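Local coordinates for protein MIPZ (Caulobacter crescentus, PDB 2XJ9) that is a P-loop ATPase that positions the division plane in Caulobacter, inhibiting cell division through a gradient formed by localized dimerization and nucleoid binding, at residues T4-V9 with R99-C104; V23-A28 with R258-S263. The protein carries 1 engineered substitution. One frame throughout, in Å; residues are numbered along the deposited sequence.

From the N terminus the chain runs first through strand 5-9 of the parallel sheet, then through helix 18-30. Interaction 1 closes a long loop when the end of helix 86-103, some 90 residues on, returns to the start of that strand. Interaction 2 closes a wider one, bringing helix 249-263 near the C terminus back onto helix 18-30. The segments alternate along the chain, so the loops cross and neither nests in the other. Interaction 1 and interaction 2 do not touch; the nearest atoms of the two are about 5 Å apart. Together they tie one central strand to a crossover helix, and the helix that follows this strand to the last helix of the chain.

Interaction 1 of 2, residues T4-V9 with R99-C104; sequences TRVIVV and RAMAEC
Met-101 reaches across from the C-terminal part of helix 86-103 to Thr-4 and Val-6, where the chain enters strand 5-9. Its CB and CG stay on the helix side: Met-101 CB and Met-101 CG are both 5.2 Å from Thr-4 CG2. The bend at chi2 (-45°) then swings the chain toward the strand, and the sulphur is the first atom to arrive: Met-101 SD lies 3.7 Å from Thr-4 CG2 and 3.9 Å from Thr-4 CB. Beyond the sulphur the chain runs straight (chi3 -173°), carrying the methyl past Thr-4, and Met-101 CE ends 4.1 Å from Val-6 CG2. Here the methionine comes in roughly square to the valine, with only its tip meeting one valine branch.

The helix belongs to the crossover linking strand 70-72 to strand 106-110 in the parallel sheet of this P-loop fold. Strand 5-9 pairs with strand 106-110, while Ala-100 and Cys-104 lean on Ala-37 of strand 36-40, so residues 100-104 touch both strand 5-9 and strand 36-40. Asp-127 accepts a hydrogen bond from Val-6 N on its carboxylate. Thr-4 also touches Ile-107, and Thr-4 CA comes within 6.4 Å of Cys-104 CA. Within segment 99-104, Arg-99 NE donates to Glu-103 OE1 at 3.0 Å, a salt bridge between residues about one helical turn apart. The carboxylate oxygen is met on its syn side, 31° out of the carboxylate plane.

Interaction 2 of 2, residues V23-A28 with R258-S263; sequences VHLVTA and RALMHS
Ala-28 and Met-261 make the closest packing between helix 18-30 and helix 249-263. The alanine CB points at the other helix and meets the bent end of the methionine twice: Ala-28 CB is 3.7 Å from Met-261 SD and 3.8 Å from Met-261 CE. Two turns in the thioether, at chi2 (-83°) and chi3 (-69°), bring sulphur and methyl against this one small group instead of letting the chain stretch past it.

Around Leu-25, one helical turn earlier, the packing is looser. Met-261 SD lies 4.1 Å from Leu-25 CD1, the leucine and methionine running alongside each other in opposite senses. Leu-25 and Leu-260 meet almost perpendicularly and through a single pair of methyls, Leu-25 CD1 and Leu-260 CD1, also at 4.1 Å. The two segments are themselves nearly perpendicular, at a crossing angle of -84°, and their axes approach to 11.3 Å, a gap filled by side chains. On the far side of helix 249-263 the character changes: Arg-258 points away, and Ala-259 and His-262 are exposed to solvent. Helix 18-30 has its other flanks inside the protein, where Val-26 packs on Val-36 and Val-38 of the sheet and Val-23 on Phe-51 of helix 47-62. The contact thus joins the helix after the P-loop to the C-terminal helix, with the Leu-260 side chain about 10 Å from the bound nucleotide analogue. With methyl and thioether groups as the only touching atoms, it is apolar and rests on burial and shape rather than on directed bonds.

Interaction 1 of 2, residues T4-V9 with R99-C104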
ATOM      1  N   THR A   4      28.921  10.726  -2.558  1.00 68.89           N
ATOM      2  CA  THR A   4      27.702  10.665  -1.750  1.00 66.55           C
ATOM      3  C   THR A   4      26.489  10.563  -2.654  1.00 63.01           C
ATOM      4  O   THR A   4      25.912  11.579  -3.015  1.00 59.11           O
ATOM      5  CB  THR A   4      27.518  11.914  -0.859  1.00 63.49           C
ATOM      6  OG1 THR A   4      28.796  12.446  -0.496  1.00 78.54           O
ATOM      7  CG2 THR A   4      26.737  11.565   0.401  1.00 55.01           C
ATOM      8  N   ARG A   5      26.109   9.339  -3.023  1.00 62.02           N
ATOM      9  CA  ARG A   5      24.946   9.131  -3.887  1.00 53.83           C
ATOM     10  C   ARG A   5      23.619   8.971  -3.134  1.00 49.39           C
ATOM     11  O   ARG A   5      23.557   8.415  -2.030  1.00 51.10           O
ATOM     12  CB  ARG A   5      25.189   7.994  -4.885  1.00 53.11           C
ATOM     13  CG  ARG A   5      25.942   8.507  -6.112  1.00 71.76           C
ATOM     14  CD  ARG A   5      26.057   7.518  -7.268  1.00 84.19           C
ATOM     15  NE  ARG A   5      24.835   6.828  -7.560  1.00 87.04           N
ATOM     16  CZ  ARG A   5      24.607   5.540  -7.815  1.00 83.78           C
ATOM     17  NH1 ARG A   5      25.534   4.590  -7.842  1.00 90.86           N
ATOM     18  NH2 ARG A   5      23.353   5.216  -8.057  1.00 55.43           N
ATOM     19  N   VAL A   6      22.560   9.489  -3.743  1.00 43.20           N
ATOM     20  CA  VAL A   6      21.252   9.548  -3.106  1.00 48.21           C
ATOM     21  C   VAL A   6      20.245   8.650  -3.812  1.00 44.25           C
ATOM     22  O   VAL A   6      19.977   8.844  -4.999  1.00 40.32           O
ATOM     23  CB  VAL A   6      20.685  10.972  -3.139  1.00 44.13           C
ATOM     24  CG1 VAL A   6      19.228  10.955  -2.700  1.00 42.86           C
ATOM     25  CG2 VAL A   6      21.515  11.894  -2.273  1.00 44.32           C
ATOM     26  N   ILE A   7      19.684   7.683  -3.083  1.00 34.12           N
ATOM     27  CA  ILE A   7      18.666   6.784  -3.647  1.00 37.48           C
ATOM     28  C   ILE A   7      17.272   7.039  -3.083  1.00 36.75           C
ATOM     29  O   ILE A   7      17.041   6.945  -1.878  1.00 43.61           O
ATOM     30  CB  ILE A   7      18.996   5.301  -3.404  1.00 41.04           C
ATOM     31  CG1 ILE A   7      20.377   4.970  -3.993  1.00 41.27           C
ATOM     32  CG2 ILE A   7      17.885   4.428  -3.973  1.00 27.34           C
ATOM     33  CD1 ILE A   7      21.005   3.711  -3.454  1.00 25.47           C
ATOM     34  N   VAL A   8      16.339   7.357  -3.961  1.00 30.15           N
ATOM     35  CA  VAL A   8      14.979   7.581  -3.526  1.00 34.75           C
ATOM     36  C   VAL A   8      14.076   6.444  -3.950  1.00 28.84           C
ATOM     37  O   VAL A   8      13.936   6.188  -5.132  1.00 37.77           O
ATOM     38  CB  VAL A   8      14.443   8.904  -4.055  1.00 31.25           C
ATOM     39  CG1 VAL A   8      12.937   8.884  -4.083  1.00 32.78           C
ATOM     40  CG2 VAL A   8      14.955  10.028  -3.183  1.00 33.52           C
ATOM     41  N   VAL A   9      13.489   5.752  -2.977  1.00 24.11           N
ATOM     42  CA  VAL A   9      12.548   4.671  -3.250  1.00 27.39           C
ATOM     43  C   VAL A   9      11.137   5.229  -3.387  1.00 22.98           C
ATOM     44  O   VAL A   9      10.595   5.784  -2.452  1.00 24.01           O
ATOM     45  CB  VAL A   9      12.525   3.630  -2.121  1.00 25.14           C
ATOM     46  CG1 VAL A   9      11.602   2.526  -2.501  1.00 23.58           C
ATOM     47  CG2 VAL A   9      13.918   3.093  -1.831  1.00 19.76           C
ATOM     48  N   ARG A  99      22.521  17.143   6.915  1.00 43.72           N
ATOM     49  CA  ARG A  99      23.372  16.484   7.888  1.00 46.48           C
ATOM     50  C   ARG A  99      23.873  15.114   7.451  1.00 54.95           C
ATOM     51  O   ARG A  99      24.821  14.581   8.027  1.00 60.02           O
ATOM     52  CB  ARG A  99      22.668  16.334   9.232  1.00 50.55           C
ATOM     53  CG  ARG A  99      23.558  15.613  10.205  1.00 56.60           C
ATOM     54  CD  ARG A  99      22.883  15.167  11.459  1.00 53.61           C
ATOM     55  NE  ARG A  99      23.754  14.171  12.065  1.00 71.33           N
ATOM     56  CZ  ARG A  99      23.575  13.612  13.252  1.00 74.51           C
ATOM     57  NH1 ARG A  99      24.453  12.710  13.677  1.00 53.64           N
ATOM     58  NH2 ARG A  99      22.535  13.955  14.007  1.00 65.18           N
ATOM     59  N   ALA A 100      23.228  14.528   6.450  1.00 56.26           N
ATOM     60  CA  ALA A 100      23.615  13.197   5.988  1.00 56.29           C
ATOM     61  C   ALA A 100      24.591  13.287   4.824  1.00 67.54           C
ATOM     62  O   ALA A 100      25.426  12.397   4.631  1.00 71.66           O
ATOM     63  CB  ALA A 100      22.397  12.390   5.605  1.00 55.19           C
ATOM     64  N   MET A 101      24.469  14.363   4.052  1.00 62.64           N
ATOM     65  CA  MET A 101      25.430  14.690   3.013  1.00 62.50           C
ATOM     66  C   MET A 101      26.845  14.630   3.562  1.00 66.40           C
ATOM     67  O   MET A 101      27.754  14.087   2.932  1.00 71.81           O
ATOM     68  CB  MET A 101      25.149  16.081   2.464  1.00 59.08           C
ATOM     69  CG  MET A 101      24.337  16.048   1.199  1.00 74.55           C
ATOM     70  SD  MET A 101      24.980  14.782   0.082  1.00 87.71           S
ATOM     71  CE  MET A 101      23.994  15.082  -1.389  1.00 78.27           C
ATOM     72  N   ALA A 102      27.016  15.192   4.751  1.00 63.82           N
ATOM     73  CA  ALA A 102      28.293  15.165   5.445  1.00 73.14           C
ATOM     74  C   ALA A 102      28.793  13.744   5.617  1.00 82.14           C
ATOM     75  O   ALA A 102      29.768  13.326   4.979  1.00 83.01           O
ATOM     76  CB  ALA A 102      28.159  15.819   6.810  1.00 69.16           C
ATOM     77  N   GLU A 103      28.077  12.998   6.456  1.00 78.22           N
ATOM     78  CA  GLU A 103      28.612  11.804   7.106  1.00 80.35           C
ATOM     79  C   GLU A 103      28.484  10.458   6.376  1.00 75.57           C
ATOM     80  O   GLU A 103      28.845   9.427   6.944  1.00 67.34           O
ATOM     81  CB  GLU A 103      28.005  11.706   8.509  1.00 72.09           C
ATOM     82  CG  GLU A 103      27.842  13.081   9.150  1.00 82.49           C
ATOM     83  CD  GLU A 103      27.170  13.042  10.511  1.00 87.29           C
ATOM     84  OE1 GLU A 103      26.428  14.006  10.824  1.00 82.05           O
ATOM     85  OE2 GLU A 103      27.388  12.062  11.263  1.00 74.36           O
ATOM     86  N   CYS A 104      28.012  10.456   5.129  1.00 75.69           N
ATOM     87  CA  CYS A 104      27.632   9.193   4.490  1.00 61.01           C
ATOM     88  C   CYS A 104      27.870   9.065   2.978  1.00 59.01           C
ATOM     89  O   CYS A 104      27.893  10.059   2.251  1.00 68.23           O
ATOM     90  CB  CYS A 104      26.180   8.886   4.848  1.00 51.07           C
ATOM     91  SG  CYS A 104      26.006   8.598   6.629  1.00 44.96           S
TER

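Interaction 2 of 2, residues V23-A28 with R258-S263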
ATOM      1  N   VAL A  23      14.612  -1.082   3.063  1.00 25.03           N
ATOM      2  CA  VAL A  23      15.271  -1.720   4.194  1.00 25.38           C
ATOM      3  C   VAL A  23      16.308  -2.790   3.792  1.00 29.78           C
ATOM      4  O   VAL A  23      17.322  -2.970   4.470  1.00 28.29           O
ATOM      5  CB  VAL A  23      14.239  -2.277   5.149  1.00 23.21           C
ATOM      6  CG1 VAL A  23      14.912  -2.991   6.286  1.00 30.25           C
ATOM      7  CG2 VAL A  23      13.374  -1.126   5.663  1.00 21.93           C
ATOM      8  N   HIS A  24      16.065  -3.471   2.677  1.00 26.98           N
ATOM      9  CA  HIS A  24      16.972  -4.498   2.195  1.00 24.63           C
ATOM     10  C   HIS A  24      18.145  -3.879   1.413  1.00 35.94           C
ATOM     11  O   HIS A  24      19.260  -4.403   1.441  1.00 35.02           O
ATOM     12  CB  HIS A  24      16.225  -5.539   1.355  1.00 20.31           C
ATOM     13  CG  HIS A  24      15.290  -6.419   2.140  1.00 28.53           C
ATOM     14  ND1 HIS A  24      15.621  -7.700   2.538  1.00 36.30           N
ATOM     15  CD2 HIS A  24      14.025  -6.215   2.576  1.00 27.24           C
ATOM     16  CE1 HIS A  24      14.605  -8.240   3.188  1.00 32.58           C
ATOM     17  NE2 HIS A  24      13.628  -7.356   3.232  1.00 26.47           N
ATOM     18  N   LEU A  25      17.891  -2.766   0.722  1.00 30.50           N
ATOM     19  CA  LEU A  25      18.967  -1.981   0.117  1.00 26.51           C
ATOM     20  C   LEU A  25      19.954  -1.484   1.152  1.00 32.10           C
ATOM     21  O   LEU A  25      21.151  -1.681   1.013  1.00 41.90           O
ATOM     22  CB  LEU A  25      18.440  -0.781  -0.666  1.00 24.55           C
ATOM     23  CG  LEU A  25      18.515  -1.099  -2.149  1.00 26.89           C
ATOM     24  CD1 LEU A  25      18.507  -2.597  -2.259  1.00 33.54           C
ATOM     25  CD2 LEU A  25      17.390  -0.519  -2.963  1.00 16.61           C
ATOM     26  N   VAL A  26      19.462  -0.803   2.173  1.00 29.56           N
ATOM     27  CA  VAL A  26      20.327  -0.357   3.250  1.00 29.33           C
ATOM     28  C   VAL A  26      21.139  -1.512   3.806  1.00 31.76           C
ATOM     29  O   VAL A  26      22.356  -1.455   3.899  1.00 41.31           O
ATOM     30  CB  VAL A  26      19.509   0.215   4.381  1.00 24.12           C
ATOM     31  CG1 VAL A  26      20.375   0.409   5.606  1.00 29.18           C
ATOM     32  CG2 VAL A  26      18.898   1.489   3.945  1.00 25.93           C
ATOM     33  N   THR A  27      20.448  -2.573   4.171  1.00 35.93           N
ATOM     34  CA  THR A  27      21.102  -3.704   4.802  1.00 37.59           C
ATOM     35  C   THR A  27      22.172  -4.339   3.900  1.00 34.60           C
ATOM     36  O   THR A  27      23.193  -4.752   4.386  1.00 40.53           O
ATOM     37  CB  THR A  27      20.067  -4.747   5.272  1.00 35.07           C
ATOM     38  OG1 THR A  27      20.392  -5.144   6.597  1.00 32.44           O
ATOM     39  CG2 THR A  27      20.053  -5.968   4.341  1.00 34.36           C
ATOM     40  N   ALA A  28      21.939  -4.410   2.597  1.00 34.07           N
ATOM     41  CA  ALA A  28      22.936  -4.946   1.675  1.00 31.04           C
ATOM     42  C   ALA A  28      24.151  -4.029   1.585  1.00 41.67           C
ATOM     43  O   ALA A  28      25.281  -4.497   1.631  1.00 48.47           O
ATOM     44  CB  ALA A  28      22.334  -5.140   0.299  1.00 26.48           C
ATOM     45  N   ARG A 258      20.783  -9.937  -4.863  1.00 40.91           N
ATOM     46  CA  ARG A 258      22.035  -9.704  -5.569  1.00 41.50           C
ATOM     47  C   ARG A 258      21.770  -9.244  -7.004  1.00 37.36           C
ATOM     48  O   ARG A 258      22.263  -8.205  -7.429  1.00 46.98           O
ATOM     49  CB  ARG A 258      22.913 -10.951  -5.541  1.00 48.76           C
ATOM     50  CG  ARG A 258      24.343 -10.702  -5.950  1.00 67.69           C
ATOM     51  CD  ARG A 258      25.181 -11.954  -5.772  1.00 82.00           C
ATOM     52  NE  ARG A 258      25.260 -12.345  -4.365  1.00 93.86           N
ATOM     53  CZ  ARG A 258      24.906 -13.539  -3.884  1.00 91.87           C
ATOM     54  NH1 ARG A 258      25.019 -13.784  -2.576  1.00 68.34           N
ATOM     55  NH2 ARG A 258      24.446 -14.489  -4.704  1.00 76.98           N
ATOM     56  N   ALA A 259      20.968  -9.991  -7.743  1.00 26.78           N
ATOM     57  CA  ALA A 259      20.621  -9.574  -9.090  1.00 33.08           C
ATOM     58  C   ALA A 259      20.146  -8.141  -9.071  1.00 39.81           C
ATOM     59  O   ALA A 259      20.604  -7.320  -9.855  1.00 49.01           O
ATOM     60  CB  ALA A 259      19.556 -10.439  -9.655  1.00 28.64           C
ATOM     61  N   LEU A 260      19.222  -7.850  -8.163  1.00 41.10           N
ATOM     62  CA  LEU A 260      18.704  -6.499  -7.988  1.00 40.93           C
ATOM     63  C   LEU A 260      19.834  -5.473  -7.811  1.00 40.37           C
ATOM     64  O   LEU A 260      19.984  -4.560  -8.623  1.00 45.38           O
ATOM     65  CB  LEU A 260      17.710  -6.455  -6.819  1.00 35.06           C
ATOM     66  CG  LEU A 260      16.682  -5.312  -6.783  1.00 32.22           C
ATOM     67  CD1 LEU A 260      16.970  -4.391  -5.614  1.00 28.26           C
ATOM     68  CD2 LEU A 260      16.680  -4.514  -8.091  1.00 33.97           C
ATOM     69  N   MET A 261      20.627  -5.639  -6.760  1.00 35.88           N
ATOM     70  CA  MET A 261      21.784  -4.786  -6.509  1.00 40.68           C
ATOM     71  C   MET A 261      22.631  -4.474  -7.753  1.00 52.85           C
ATOM     72  O   MET A 261      23.083  -3.331  -7.946  1.00 47.38           O
ATOM     73  CB  MET A 261      22.661  -5.447  -5.464  1.00 43.26           C
ATOM     74  CG  MET A 261      22.013  -5.517  -4.113  1.00 55.97           C
ATOM     75  SD  MET A 261      22.223  -3.960  -3.246  1.00 54.16           S
ATOM     76  CE  MET A 261      23.999  -4.024  -2.949  1.00 56.63           C
ATOM     77  N   HIS A 262      22.871  -5.489  -8.579  1.00 46.13           N
ATOM     78  CA  HIS A 262      23.680  -5.280  -9.765  1.00 50.40           C
ATOM     79  C   HIS A 262      22.994  -4.310 -10.697  1.00 49.12           C
ATOM     80  O   HIS A 262      23.561  -3.282 -11.084  1.00 51.59           O
ATOM     81  CB  HIS A 262      23.984  -6.604 -10.464  1.00 50.37           C
ATOM     82  CG  HIS A 262      25.074  -7.382  -9.792  1.00 77.64           C
ATOM     83  ND1 HIS A 262      25.936  -8.211 -10.474  1.00 86.76           N
ATOM     84  CD2 HIS A 262      25.451  -7.433  -8.491  1.00 79.81           C
ATOM     85  CE1 HIS A 262      26.792  -8.751  -9.619  1.00 91.39           C
ATOM     86  NE2 HIS A 262      26.517  -8.297  -8.410  1.00 79.04           N
ATOM     87  N   SER A 263      21.755  -4.645 -11.019  1.00 36.79           N
ATOM     88  CA  SER A 263      20.924  -3.863 -11.918  1.00 40.33           C
ATOM     89  C   SER A 263      20.790  -2.384 -11.532  1.00 43.48           C
ATOM     90  O   SER A 263      20.420  -1.551 -12.366  1.00 33.88           O
ATOM     91  CB  SER A 263      19.536  -4.494 -12.005  1.00 38.53           C
ATOM     92  OG  SER A 263      18.730  -3.777 -12.912  1.00 42.57           O
TER